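Local coordinates for protein TsrE (PDB 7CWW) that probably acts as a cyclase in thiopeptide antibiotic biosynthesis in Streptomyces laurentii, and belongs to the lantibiotic dehydratase C-terminal family, at residues F43-N48 against F54-F59; R69-I74 against D86-Q91; F160-G165 against E347-D352. All coordinates share one frame; numbering follows the deposited sequence.

Contact 1. Residues F43-N48 against F54-F59; sequences FYLREN and FLRLRF
Phe43 and Arg58 pair in the antiparallel ladder of a beta hairpin, which continues to Glu47 and Phe54. Three hydrogen-bonded pairs, Phe43 with Arg58, Leu45 with Arg56 and Glu47 with Phe54, each give two backbone bonds. Arg56 N to Leu45 O, at 2.8 Å, is among the shortest; Leu45 N to Arg56 O is the most bent. Between these pairs Tyr44 faces Leu57 and Arg46 faces Leu55, without N-H...O bonds; Tyr44 CA lies 3.1 Å from Arg56 O in a CA-H...O contact. In the salt bridge, Arg56 offers NE and NH2 side-on to a single oxygen, Glu47 OE2. NE lies 2.7 Å from Glu47 OE2 and meets it nearly along its C-O axis. NH2 comes from above the carboxylate plane, 3.0 Å from Glu47 OE2. A bend at chi3 of Arg56 (-53°) turns the guanidinium back to this acid. Arg56 NH1 salt-bridges Asp8 and hydrogen-bonds Gln91 O, so its charge is probably spread over two acids. On the same face, Arg58 CB sits over the Phe43 ring, 4.0 Å from its centroid, and Glu47 CB covers Phe54. Tyr44 and Leu55 pack on the other face. There Arg46 NE hydrogen-bonds Gln18 OE1, and its NH2 Arg326 O. Strand 52-61 is central in the sheet, between 39-49 and 5-11; helix 15-35 packs against Tyr44, Leu55 and Leu57, and helix 106-127 touches Phe43 and Tyr44.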
# COMPACT_ATOMS: atom_id res chain seq x y z
N PHE A 43 11.54 10.91 -7.63
CA PHE A 43 10.32 10.15 -7.40
C PHE A 43 9.22 11.12 -7.00
O PHE A 43 9.46 12.33 -6.84
CB PHE A 43 10.50 9.03 -6.35
CG PHE A 43 10.76 9.50 -4.92
CD1 PHE A 43 12.06 9.64 -4.45
CD2 PHE A 43 9.71 9.73 -4.04
CE1 PHE A 43 12.32 10.03 -3.14
CE2 PHE A 43 9.96 10.14 -2.72
CZ PHE A 43 11.27 10.27 -2.27
N TYR A 44 8.00 10.61 -6.89
CA TYR A 44 6.88 11.44 -6.46
C TYR A 44 6.11 10.71 -5.38
O TYR A 44 6.14 9.48 -5.29
CB TYR A 44 5.93 11.82 -7.62
CG TYR A 44 4.96 10.71 -8.01
CD1 TYR A 44 3.71 10.60 -7.39
CD2 TYR A 44 5.29 9.78 -9.00
CE1 TYR A 44 2.82 9.56 -7.74
CE2 TYR A 44 4.39 8.76 -9.37
CZ TYR A 44 3.17 8.66 -8.74
OH TYR A 44 2.28 7.65 -9.09
N LEU A 45 5.44 11.49 -4.53
CA LEU A 45 4.45 10.98 -3.59
C LEU A 45 3.20 11.83 -3.75
O LEU A 45 3.25 12.95 -4.26
CB LEU A 45 4.92 11.03 -2.12
CG LEU A 45 6.15 10.20 -1.74
CD1 LEU A 45 6.57 10.43 -0.27
CD2 LEU A 45 5.93 8.68 -2.03
N ARG A 46 2.07 11.28 -3.32
CA ARG A 46 0.84 12.06 -3.26
C ARG A 46 0.32 11.96 -1.84
O ARG A 46 0.17 10.86 -1.30
CB ARG A 46 -0.18 11.56 -4.27
CG ARG A 46 0.31 11.77 -5.70
CD ARG A 46 -0.45 10.93 -6.69
NE ARG A 46 -1.69 11.57 -7.10
CZ ARG A 46 -2.61 10.96 -7.84
NH1 ARG A 46 -3.72 11.60 -8.19
NH2 ARG A 46 -2.41 9.73 -8.26
N GLU A 47 0.14 13.12 -1.20
CA GLU A 47 -0.18 13.15 0.22
C GLU A 47 -1.25 14.21 0.42
O GLU A 47 -1.76 14.80 -0.54
CB GLU A 47 1.09 13.42 1.04
CG GLU A 47 2.27 12.52 0.71
CD GLU A 47 3.45 12.77 1.64
OE1 GLU A 47 3.37 12.36 2.82
OE2 GLU A 47 4.44 13.39 1.19
N ASN A 48 -1.58 14.50 1.68
CA ASN A 48 -2.66 15.42 2.00
C ASN A 48 -2.36 16.09 3.32
O ASN A 48 -1.94 15.42 4.27
CB ASN A 48 -4.00 14.67 2.06
CG ASN A 48 -5.20 15.60 2.17
OD1 ASN A 48 -5.07 16.77 2.52
ND2 ASN A 48 -6.38 15.06 1.89
N PHE A 54 -1.84 17.06 -2.11
CA PHE A 54 -0.73 17.63 -2.86
C PHE A 54 0.13 16.54 -3.49
O PHE A 54 0.21 15.41 -3.01
CB PHE A 54 0.15 18.57 -2.00
CG PHE A 54 0.84 17.91 -0.83
CD1 PHE A 54 2.13 17.40 -0.95
CD2 PHE A 54 0.23 17.87 0.42
CE1 PHE A 54 2.79 16.81 0.14
CE2 PHE A 54 0.88 17.30 1.52
CZ PHE A 54 2.16 16.78 1.38
N LEU A 55 0.71 16.92 -4.63
CA LEU A 55 1.74 16.14 -5.31
C LEU A 55 3.10 16.61 -4.81
O LEU A 55 3.38 17.82 -4.80
CB LEU A 55 1.64 16.34 -6.82
CG LEU A 55 2.71 15.71 -7.70
CD1 LEU A 55 2.57 14.18 -7.66
CD2 LEU A 55 2.62 16.23 -9.14
N ARG A 56 3.92 15.67 -4.36
CA ARG A 56 5.28 15.95 -3.91
C ARG A 56 6.25 15.44 -4.96
O ARG A 56 6.16 14.28 -5.38
CB ARG A 56 5.59 15.30 -2.56
CG ARG A 56 7.03 15.54 -2.07
CD ARG A 56 7.42 14.73 -0.83
NE ARG A 56 6.46 14.92 0.27
CZ ARG A 56 6.42 15.99 1.06
NH1 ARG A 56 7.29 16.99 0.91
NH2 ARG A 56 5.51 16.06 2.02
N LEU A 57 7.20 16.28 -5.38
CA LEU A 57 8.25 15.87 -6.29
C LEU A 57 9.58 15.97 -5.56
O LEU A 57 9.94 17.05 -5.08
CB LEU A 57 8.25 16.72 -7.57
CG LEU A 57 6.90 16.62 -8.30
CD1 LEU A 57 6.73 17.67 -9.38
CD2 LEU A 57 6.72 15.22 -8.89
N ARG A 58 10.28 14.86 -5.44
CA ARG A 58 11.54 14.81 -4.72
C ARG A 58 12.64 14.37 -5.66
O ARG A 58 12.50 13.35 -6.35
CB ARG A 58 11.45 13.89 -3.51
CG ARG A 58 12.56 14.11 -2.53
CD ARG A 58 12.14 13.71 -1.15
NE ARG A 58 13.31 13.59 -0.29
CZ ARG A 58 13.77 14.57 0.48
NH1 ARG A 58 14.84 14.36 1.24
NH2 ARG A 58 13.15 15.74 0.50
N PHE A 59 13.73 15.12 -5.69
CA PHE A 59 14.77 14.85 -6.65
C PHE A 59 16.05 15.51 -6.17
O PHE A 59 16.00 16.50 -5.43
CB PHE A 59 14.40 15.35 -8.06
CG PHE A 59 13.92 16.78 -8.11
CD1 PHE A 59 12.58 17.09 -7.90
CD2 PHE A 59 14.80 17.82 -8.38
CE1 PHE A 59 12.14 18.41 -7.96
CE2 PHE A 59 14.36 19.13 -8.43
CZ PHE A 59 13.04 19.43 -8.22

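Contact 2. Residues R69-I74 against D86-Q91; sequences RLKSRI and DVFTYQ
Phe88 lays its ring against Lys71 in a CH-pi contact between helix 65-78 and the chain that leaves the short helix 84-87. This is a helix-to-loop packing contact beside strand 5-11 of the three-stranded antiparallel sheet. The second segment starts at Asp86, still in the helix, whose carboxylate reaches out to a salt bridge with Arg52. Val87 follows. It has no real contact with the first segment, but its CG2 lies over the centre of one face of the Phe88 ring, 3.8 Å above the plane. With Phe88 the helical backbone ends, and this residue carries the contact. Its CG lies beside the backbone N (chi1 -66°), which sends the ring toward the helix. Lys71 takes the ring face opposite Val87, and the ring is held between two aliphatic groups. The lysine chain is extended beyond CG, and it and the phenylalanine run antiparallel past one another. Lys71 CB, CG and CD all lie close to the ring, so its methylenes, and not its ammonium group, do the touching. Ile74 adds its CG2 branch, 4.2 Å from Phe88 CZ. Leu9 of strand 5-11 touches both Lys71 and Phe88, and joins the pair to the sheet. Beyond Phe88 the chain turns to the sheet, where Tyr90 OH hydrogen-bonds Asp8 OD2. No hydrogen bond joins the two segments. The contact rests on Lys71 CG, 4.0 Å from the Phe88 ring centroid and 14° off its normal, with Phe88 CZ 3.8 Å from Lys71 O.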
# COMPACT_ATOMS: atom_id res chain seq x y z
N ARG A 69 11.91 25.74 -13.00
CA ARG A 69 11.28 25.39 -14.27
C ARG A 69 10.02 24.58 -14.04
O ARG A 69 8.99 24.82 -14.70
CB ARG A 69 12.28 24.62 -15.15
CG ARG A 69 11.79 24.27 -16.54
CD ARG A 69 12.85 23.42 -17.29
NE ARG A 69 14.20 23.87 -16.99
CZ ARG A 69 15.18 23.08 -16.55
NH1 ARG A 69 14.98 21.79 -16.37
NH2 ARG A 69 16.38 23.61 -16.28
N LEU A 70 10.06 23.63 -13.10
CA LEU A 70 8.88 22.84 -12.75
C LEU A 70 7.73 23.73 -12.31
O LEU A 70 6.60 23.60 -12.81
CB LEU A 70 9.22 21.85 -11.63
CG LEU A 70 9.60 20.44 -12.03
CD1 LEU A 70 10.15 19.71 -10.80
CD2 LEU A 70 8.39 19.74 -12.64
N LYS A 71 7.98 24.62 -11.34
CA LYS A 71 6.93 25.51 -10.86
C LYS A 71 6.33 26.34 -11.99
O LYS A 71 5.11 26.49 -12.10
CB LYS A 71 7.48 26.45 -9.77
CG LYS A 71 7.80 25.78 -8.43
CD LYS A 71 8.00 26.84 -7.34
CE LYS A 71 8.35 26.22 -5.99
NZ LYS A 71 8.54 27.29 -4.97
N SER A 72 7.19 26.89 -12.85
CA SER A 72 6.67 27.81 -13.85
C SER A 72 5.86 27.07 -14.90
O SER A 72 4.87 27.59 -15.42
CB SER A 72 7.82 28.61 -14.47
OG SER A 72 7.42 29.25 -15.67
N ARG A 73 6.25 25.83 -15.21
CA ARG A 73 5.51 25.03 -16.19
C ARG A 73 4.23 24.45 -15.61
O ARG A 73 3.27 24.20 -16.35
CB ARG A 73 6.39 23.92 -16.75
CG ARG A 73 7.51 24.48 -17.60
CD ARG A 73 8.16 23.44 -18.43
NE ARG A 73 9.25 23.99 -19.22
CZ ARG A 73 10.14 23.24 -19.86
NH1 ARG A 73 10.04 21.92 -19.79
NH2 ARG A 73 11.12 23.81 -20.56
N ILE A 74 4.20 24.21 -14.29
CA ILE A 74 2.94 23.84 -13.64
C ILE A 74 1.93 24.97 -13.78
O ILE A 74 0.77 24.74 -14.15
CB ILE A 74 3.20 23.48 -12.17
CG1 ILE A 74 3.89 22.12 -12.08
CG2 ILE A 74 1.91 23.49 -11.35
CD1 ILE A 74 4.45 21.83 -10.71
N ASP A 86 -0.73 30.10 -3.54
CA ASP A 86 -1.41 29.14 -2.69
C ASP A 86 -1.04 27.69 -3.00
O ASP A 86 -1.02 26.87 -2.09
CB ASP A 86 -2.93 29.32 -2.81
CG ASP A 86 -3.70 28.09 -2.38
OD1 ASP A 86 -3.96 27.92 -1.17
OD2 ASP A 86 -4.04 27.26 -3.26
N VAL A 87 -0.73 27.36 -4.25
CA VAL A 87 -0.48 25.96 -4.56
C VAL A 87 0.89 25.49 -4.11
O VAL A 87 1.10 24.29 -3.97
CB VAL A 87 -0.64 25.67 -6.07
CG1 VAL A 87 -2.10 25.81 -6.45
CG2 VAL A 87 0.24 26.60 -6.88
N PHE A 88 1.84 26.39 -3.88
CA PHE A 88 3.19 25.93 -3.55
C PHE A 88 3.51 26.00 -2.06
O PHE A 88 4.67 25.77 -1.70
CB PHE A 88 4.21 26.72 -4.36
CG PHE A 88 4.12 26.46 -5.85
CD1 PHE A 88 4.04 25.16 -6.33
CD2 PHE A 88 4.07 27.51 -6.75
CE1 PHE A 88 3.94 24.90 -7.69
CE2 PHE A 88 3.97 27.26 -8.11
CZ PHE A 88 3.90 25.96 -8.58
N THR A 89 2.53 26.27 -1.19
CA THR A 89 2.76 26.22 0.26
C THR A 89 3.56 24.97 0.60
O THR A 89 3.18 23.86 0.23
CB THR A 89 1.43 26.20 1.03
OG1 THR A 89 0.64 27.36 0.71
CG2 THR A 89 1.71 26.18 2.53
N TYR A 90 4.69 25.15 1.29
CA TYR A 90 5.60 24.02 1.45
C TYR A 90 5.13 23.10 2.56
O TYR A 90 4.88 23.54 3.69
CB TYR A 90 7.04 24.46 1.71
CG TYR A 90 7.97 23.26 1.79
CD1 TYR A 90 7.99 22.30 0.77
CD2 TYR A 90 8.79 23.05 2.90
CE1 TYR A 90 8.83 21.18 0.84
CE2 TYR A 90 9.62 21.94 2.98
CZ TYR A 90 9.64 21.00 1.95
OH TYR A 90 10.46 19.89 2.04
N GLN A 91 4.98 21.82 2.24
CA GLN A 91 4.60 20.79 3.21
C GLN A 91 5.81 19.89 3.41
O GLN A 91 6.19 19.15 2.49
CB GLN A 91 3.40 19.99 2.71
CG GLN A 91 2.14 20.86 2.50
CD GLN A 91 1.65 21.45 3.80
OE1 GLN A 91 1.95 20.94 4.88
NE2 GLN A 91 0.87 22.52 3.72

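Contact 3. Residues F160-G165 against E347-D352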
# COMPACT_ATOMS: atom_id res chain seq x y z
N PHE A 160 0.74 -21.55 4.96
CA PHE A 160 -0.58 -21.27 4.40
C PHE A 160 -0.55 -20.92 2.92
O PHE A 160 -1.61 -20.95 2.27
CB PHE A 160 -1.24 -20.10 5.15
CG PHE A 160 -1.70 -20.45 6.53
CD1 PHE A 160 -2.37 -21.63 6.76
CD2 PHE A 160 -1.45 -19.59 7.59
CE1 PHE A 160 -2.80 -21.95 8.05
CE2 PHE A 160 -1.88 -19.91 8.87
CZ PHE A 160 -2.55 -21.10 9.10
N GLY A 161 0.60 -20.55 2.38
CA GLY A 161 0.66 -20.11 0.98
C GLY A 161 -0.31 -18.96 0.74
O GLY A 161 -0.36 -17.99 1.51
N TYR A 162 -1.09 -19.07 -0.34
CA TYR A 162 -2.03 -18.02 -0.73
C TYR A 162 -3.02 -17.70 0.39
O TYR A 162 -3.57 -16.59 0.44
CB TYR A 162 -2.78 -18.43 -2.01
CG TYR A 162 -3.70 -19.64 -1.86
CD1 TYR A 162 -3.24 -20.93 -2.14
CD2 TYR A 162 -5.01 -19.50 -1.44
CE1 TYR A 162 -4.06 -22.04 -2.00
CE2 TYR A 162 -5.85 -20.60 -1.29
CZ TYR A 162 -5.37 -21.86 -1.57
OH TYR A 162 -6.21 -22.95 -1.42
N LYS A 163 -3.29 -18.66 1.28
CA LYS A 163 -4.22 -18.36 2.38
C LYS A 163 -3.64 -17.33 3.34
O LYS A 163 -4.40 -16.72 4.10
CB LYS A 163 -4.59 -19.62 3.14
CG LYS A 163 -5.32 -20.65 2.27
CD LYS A 163 -5.63 -21.92 3.08
CE LYS A 163 -6.05 -23.07 2.15
NZ LYS A 163 -6.56 -24.25 2.92
N ALA A 164 -2.33 -17.13 3.34
CA ALA A 164 -1.76 -16.05 4.14
C ALA A 164 -2.05 -14.68 3.52
O ALA A 164 -2.04 -13.67 4.23
CB ALA A 164 -0.26 -16.26 4.31
N GLY A 165 -2.32 -14.63 2.22
CA GLY A 165 -2.81 -13.40 1.62
C GLY A 165 -4.20 -13.05 2.12
O GLY A 165 -4.48 -11.90 2.46
N GLU A 347 -14.83 -17.09 0.28
CA GLU A 347 -15.84 -17.90 -0.39
C GLU A 347 -15.24 -18.82 -1.44
O GLU A 347 -15.70 -19.96 -1.61
CB GLU A 347 -16.89 -16.99 -1.05
CG GLU A 347 -17.94 -16.48 -0.09
CD GLU A 347 -18.99 -15.63 -0.79
OE1 GLU A 347 -18.88 -15.44 -2.02
OE2 GLU A 347 -19.93 -15.17 -0.10
N GLU A 348 -14.23 -18.36 -2.17
CA GLU A 348 -13.72 -19.17 -3.27
C GLU A 348 -13.04 -20.43 -2.75
O GLU A 348 -13.14 -21.49 -3.39
CB GLU A 348 -12.78 -18.34 -4.15
CG GLU A 348 -12.29 -19.07 -5.39
CD GLU A 348 -13.42 -19.51 -6.31
OE1 GLU A 348 -14.51 -18.90 -6.27
OE2 GLU A 348 -13.21 -20.47 -7.06
N TYR A 349 -12.37 -20.36 -1.60
CA TYR A 349 -11.64 -21.49 -1.05
C TYR A 349 -12.24 -22.02 0.24
O TYR A 349 -11.62 -22.89 0.88
CB TYR A 349 -10.17 -21.13 -0.82
CG TYR A 349 -9.47 -20.68 -2.08
CD1 TYR A 349 -9.00 -21.61 -3.01
CD2 TYR A 349 -9.30 -19.33 -2.36
CE1 TYR A 349 -8.36 -21.21 -4.18
CE2 TYR A 349 -8.67 -18.91 -3.51
CZ TYR A 349 -8.19 -19.84 -4.41
OH TYR A 349 -7.55 -19.41 -5.56
N ASP A 350 -13.41 -21.53 0.65
CA ASP A 350 -14.11 -22.05 1.82
C ASP A 350 -13.23 -21.96 3.07
O ASP A 350 -13.03 -22.93 3.80
CB ASP A 350 -14.56 -23.50 1.57
CG ASP A 350 -15.51 -24.02 2.63
OD1 ASP A 350 -16.43 -23.27 3.03
OD2 ASP A 350 -15.33 -25.17 3.08
N LEU A 351 -12.69 -20.77 3.30
CA LEU A 351 -11.72 -20.56 4.38
C LEU A 351 -12.40 -20.19 5.69
O LEU A 351 -13.48 -19.59 5.72
CB LEU A 351 -10.73 -19.47 3.99
CG LEU A 351 -9.97 -19.73 2.69
CD1 LEU A 351 -8.97 -18.63 2.43
CD2 LEU A 351 -9.29 -21.11 2.77
N ASP A 352 -11.73 -20.54 6.79
CA ASP A 352 -12.19 -20.32 8.17
C ASP A 352 -11.03 -19.63 8.88
O ASP A 352 -10.07 -20.29 9.31
CB ASP A 352 -12.56 -21.64 8.83
CG ASP A 352 -13.14 -21.47 10.24
OD1 ASP A 352 -12.78 -20.49 10.93
OD2 ASP A 352 -13.94 -22.32 10.67
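Tyr162 and Tyr349 bring their rings together where the chain leading into helix 163-177 meets the chain leaving helix 331-349. The aromatic contact is oblique. The ring centroids are 4.6 Å apart and the planes stand at 44°, neither stacked nor edge-to-face. Tyr162 CE2 sits over the centre of one face of Tyr349, 3.6 Å above its plane. The hydroxyl oxygen follows, with Tyr162 OH 3.5 Å from Tyr349 CD1. On the opposite face of Tyr349 lies CG of Glu348. The Tyr162 ring is placed by a chi1 of 65°, which sets CG between the backbone N and the carbonyl carbon. Val209 touches both rings, so helix 183-211 also packs on the pair.

The aliphatic contact joins Lys163 and Leu351. The lysine chain is extended beyond CG and crosses the leucine at a slant. CD and CE of Lys163 each lie 3.8 Å from Leu351 CD2. Tyr166, one turn further along the same helix, also touches Leu351.

The hydrogen bonds of turn and cap stay on their own sides. A type II' turn from Phe160 to Lys163 is closed by the backbone bond Lys163 N to Phe160 O, at 3.0 Å, and Gly161 supplies its positive phi. Asp350 also has positive phi, where the chain leaves helix 331-349. Asp352 then takes the N-cap position of the next helix; its side-chain OD1 accepts from Ala355 N.

Ala164, next to Lys163, touches the bound polyether chain. No hydrogen bond or salt bridge crosses between the segments. The contact is apolar: a Tyr162 ring carbon over the Tyr349 face, and lysine methylenes against a leucine methyl. Van der Waals fit, not charge, joins the two segments near the surface.

In the fold
From the N terminus, contact 1 comes first and closes the short loop between strands 39-49 and 52-61. Helix 65-78 follows directly, and contact 2 then closes the loop from that helix to the chain after helix 84-87. The two are in series and they touch. Gln91 packs on Phe54, and Leu70 packs on Leu57 and Phe59, so helix and loop are tied to the same sheet. Contact 3 comes last and spans far more of the chain, joining 160-165 to 347-352 across the helical region. None of the three nests or crosses another. Contact 3 lies on the opposite side of the chain's centre, about 36 Å from contact 1 between centres.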